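Long-range contact in exopolygalacturonase (Yersinia enterocolitica, PDB 2UVF), which hydrolyses polygalacturonate, the homogalacturonan of pectin, from its chain ends as a family 28 glycoside hydrolase of exo-activity: residues R350-H355 and H372-A377. Residues are numbered along the deposited sequence; the frame is centred on the assembly and turned at random.
Sequences RNPAFH and HQTYDA. With NI (nickel (II) ion), chain K; ADA (alpha-D-galactopyranuronic acid), chain C; ADA (alpha-D-galactopyranuronic acid), chain B; SO4 (sulfate ion), chain G.
Two successive coils of the right-handed parallel beta-helix meet here, where strands 348-350 and 371-373 run out into the turns that follow them. Arg350 and Gln373 extend side by side in the same direction. The guanidinium grips the amide oxygen side-on: NE of Arg350 lies 2.7 Å from OE1 of Gln373, nearly along the C=O axis, while NH2 of Arg350 reaches the same OE1 at 2.8 Å on a lone pair. The two planes are only 5° apart, and both chains are long enough to carry their flat ends out together. The amide NE2 of Gln373 bonds weakly to a sulfate ion, probably picked up from the crystallisation medium.

Further along, apolar groups take over. The proline ring of Pro352 crosses Thr374 at about a right angle, its CD 3.5 Å from Thr374 CG2, and Ala377, small enough for close approach, brings its CB to 3.9 Å from the same CD. Thr374 suits this spot by being two-sided: its methyl meets the proline while OG1 accepts from Gly401 N on the next coil.

Both turns lead to bound groups. Asp376, which follows a cis peptide bond, shares a nickel ion with Gly401 O. His355 lies in the glycan pocket, its ND1 hydrogen-bonded to Asn379 O; its NE2 meets O6A of the galacturonate unit in chain C at 2.7 Å, almost straight at 174°.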
loop_
_atom_site.group_PDB
_atom_site.type_symbol
_atom_site.label_atom_id
_atom_site.label_comp_id
_atom_site.label_asym_id
_atom_site.label_seq_id
_atom_site.Cartn_x
_atom_site.Cartn_y
_atom_site.Cartn_z
ATOM N N ARG A 350 13.515 -3.437 1.661
ATOM C CA ARG A 350 14.248 -4.009 0.552
ATOM C C ARG A 350 14.107 -5.513 0.513
ATOM O O ARG A 350 13.916 -6.116 1.538
ATOM C CB ARG A 350 15.711 -3.625 0.675
ATOM C CG ARG A 350 15.921 -2.157 0.337
ATOM C CD ARG A 350 17.346 -1.758 0.390
ATOM N NE ARG A 350 17.446 -0.392 -0.076
ATOM C CZ ARG A 350 18.531 0.357 0.017
ATOM N NH1 ARG A 350 19.636 -0.137 0.556
ATOM N NH2 ARG A 350 18.501 1.591 -0.459
ATOM N N ASN A 351 14.152 -6.096 -0.685
ATOM C CA ASN A 351 14.472 -7.515 -0.864
ATOM C C ASN A 351 13.647 -8.548 -0.035
ATOM O O ASN A 351 14.241 -9.358 0.685
ATOM C CB ASN A 351 15.971 -7.704 -0.564
ATOM C CG ASN A 351 16.582 -8.891 -1.292
ATOM O OD1 ASN A 351 17.780 -9.142 -1.175
ATOM N ND2 ASN A 351 15.784 -9.599 -2.064
ATOM N N PRO A 352 12.295 -8.554 -0.159
ATOM C CA PRO A 352 11.549 -9.516 0.636
ATOM C C PRO A 352 11.667 -10.882 -0.022
ATOM O O PRO A 352 11.756 -10.960 -1.250
ATOM C CB PRO A 352 10.112 -8.995 0.535
ATOM C CG PRO A 352 10.036 -8.419 -0.857
ATOM C CD PRO A 352 11.403 -7.774 -1.048
ATOM N N ALA A 353 11.674 -11.953 0.767
ATOM C CA ALA A 353 11.653 -13.303 0.197
ATOM C C ALA A 353 10.298 -13.641 -0.445
ATOM O O ALA A 353 10.239 -14.384 -1.409
ATOM C CB ALA A 353 12.062 -14.354 1.257
ATOM N N PHE A 354 9.217 -13.059 0.061
ATOM C CA PHE A 354 7.875 -13.262 -0.496
ATOM C C PHE A 354 7.223 -11.861 -0.602
ATOM O O PHE A 354 7.643 -11.057 -1.473
ATOM C CB PHE A 354 7.122 -14.276 0.370
ATOM C CG PHE A 354 5.782 -14.744 -0.179
ATOM C CD1 PHE A 354 5.581 -14.980 -1.521
ATOM C CD2 PHE A 354 4.727 -14.971 0.694
ATOM C CE1 PHE A 354 4.335 -15.436 -2.002
ATOM C CE2 PHE A 354 3.472 -15.422 0.221
ATOM C CZ PHE A 354 3.280 -15.651 -1.128
ATOM N N HIS A 355 6.291 -11.535 0.296
ATOM C CA HIS A 355 5.586 -10.242 0.288
ATOM C C HIS A 355 6.355 -9.217 1.111
ATOM O O HIS A 355 7.251 -9.572 1.867
ATOM C CB HIS A 355 4.161 -10.336 0.892
ATOM C CG HIS A 355 3.235 -11.311 0.217
ATOM N ND1 HIS A 355 3.158 -11.465 -1.152
ATOM C CD2 HIS A 355 2.290 -12.129 0.733
ATOM C CE1 HIS A 355 2.232 -12.356 -1.448
ATOM N NE2 HIS A 355 1.681 -12.766 -0.321
ATOM N N HIS A 372 9.615 1.787 -0.318
ATOM C CA HIS A 372 9.617 0.380 -0.740
ATOM C C HIS A 372 10.491 0.266 -1.965
ATOM O O HIS A 372 10.206 0.878 -2.970
ATOM C CB HIS A 372 8.180 -0.126 -1.065
ATOM C CG HIS A 372 7.157 0.333 -0.078
ATOM N ND1 HIS A 372 6.751 -0.444 0.987
ATOM C CD2 HIS A 372 6.518 1.517 0.055
ATOM C CE1 HIS A 372 5.889 0.241 1.723
ATOM N NE2 HIS A 372 5.728 1.433 1.179
ATOM N N GLN A 373 11.563 -0.506 -1.864
ATOM C CA GLN A 373 12.476 -0.708 -2.962
ATOM C C GLN A 373 12.681 -2.223 -3.136
ATOM O O GLN A 373 13.661 -2.811 -2.642
ATOM C CB GLN A 373 13.805 0.021 -2.686
ATOM C CG GLN A 373 13.715 1.546 -2.394
ATOM C CD GLN A 373 15.079 2.124 -2.004
ATOM O OE1 GLN A 373 15.912 1.430 -1.411
ATOM N NE2 GLN A 373 15.317 3.376 -2.348
ATOM N N THR A 374 11.740 -2.850 -3.840
ATOM C CA THR A 374 11.664 -4.305 -3.907
ATOM C C THR A 374 11.427 -4.786 -5.332
ATOM O O THR A 374 11.020 -5.916 -5.529
ATOM C CB THR A 374 10.561 -4.883 -2.980
ATOM O OG1 THR A 374 9.263 -4.535 -3.476
ATOM C CG2 THR A 374 10.688 -4.341 -1.556
ATOM N N TYR A 375 11.678 -3.923 -6.317
ATOM C CA TYR A 375 11.594 -4.303 -7.716
ATOM C C TYR A 375 12.825 -5.134 -7.986
ATOM O O TYR A 375 13.918 -4.707 -7.599
ATOM C CB TYR A 375 11.594 -3.063 -8.622
ATOM C CG TYR A 375 11.415 -3.397 -10.084
ATOM C CD1 TYR A 375 10.146 -3.604 -10.608
ATOM C CD2 TYR A 375 12.508 -3.522 -10.942
ATOM C CE1 TYR A 375 9.963 -3.936 -11.926
ATOM C CE2 TYR A 375 12.323 -3.822 -12.271
ATOM C CZ TYR A 375 11.038 -4.022 -12.753
ATOM O OH TYR A 375 10.822 -4.347 -14.078
ATOM N N ASP A 376 12.693 -6.309 -8.604
ATOM C CA ASP A 376 11.417 -6.902 -9.032
ATOM C C ASP A 376 11.220 -8.264 -8.332
ATOM O O ASP A 376 11.091 -9.292 -8.989
ATOM C CB ASP A 376 11.426 -7.088 -10.555
ATOM C CG ASP A 376 10.055 -7.318 -11.122
ATOM O OD1 ASP A 376 9.956 -7.648 -12.325
ATOM O OD2 ASP A 376 9.063 -7.171 -10.372
ATOM N N ALA A 377 11.218 -8.249 -7.003
ATOM C CA ALA A 377 11.053 -9.449 -6.192
ATOM C C ALA A 377 9.672 -10.092 -6.413
ATOM O O ALA A 377 8.638 -9.449 -6.177
ATOM C CB ALA A 377 11.289 -9.124 -4.734
HETATM NI NI NI K . 6.982 -7.150 -10.744
HETATM C C1 ADA C . -3.196 -12.606 -3.363
HETATM C C2 ADA C . -3.715 -11.421 -2.524
HETATM C C3 ADA C . -2.560 -10.947 -1.621
HETATM C C4 ADA C . -2.081 -12.115 -0.702
HETATM C C5 ADA C . -1.641 -13.312 -1.573
HETATM C C6 ADA C . -1.155 -14.605 -0.862
HETATM O O2 ADA C . -4.215 -10.362 -3.363
HETATM O O3 ADA C . -2.942 -9.799 -0.868
HETATM O O4 ADA C . -3.106 -12.514 0.214
HETATM O O5 ADA C . -2.692 -13.689 -2.514
HETATM O O6B ADA C . -1.651 -15.680 -1.266
HETATM O O6A ADA C . -0.297 -14.516 0.050
HETATM C C1 ADA B . -0.107 -10.947 -6.739
HETATM C C2 ADA B . 0.231 -11.335 -5.285
HETATM C C3 ADA B . -0.038 -12.852 -5.156
HETATM C C4 ADA B . -1.568 -13.007 -5.154
HETATM C C5 ADA B . -2.052 -12.527 -6.534
HETATM C C6 ADA B . -3.595 -12.569 -6.629
HETATM O O1 ADA B . 0.618 -11.730 -7.732
HETATM O O2 ADA B . 1.539 -10.972 -4.905
HETATM O O3 ADA B . 0.618 -13.462 -4.017
HETATM O O4 ADA B . -2.110 -12.091 -4.171
HETATM O O5 ADA B . -1.546 -11.161 -6.867
HETATM O O6B ADA B . -4.239 -11.581 -6.192
HETATM O O6A ADA B . -4.125 -13.586 -7.144
HETATM S S SO4 G . 13.873 7.069 -2.683
HETATM O O1 SO4 G . 13.709 7.601 -1.327
HETATM O O2 SO4 G . 14.878 7.869 -3.380
HETATM O O3 SO4 G . 14.290 5.668 -2.698
HETATM O O4 SO4 G . 12.588 7.155 -3.359
HETATM O O HOH W 1 7.482 -7.064 -12.890
HETATM O O HOH W 2 7.231 -4.771 -10.410
HETATM O O HOH W 3 6.947 -9.641 -10.993
#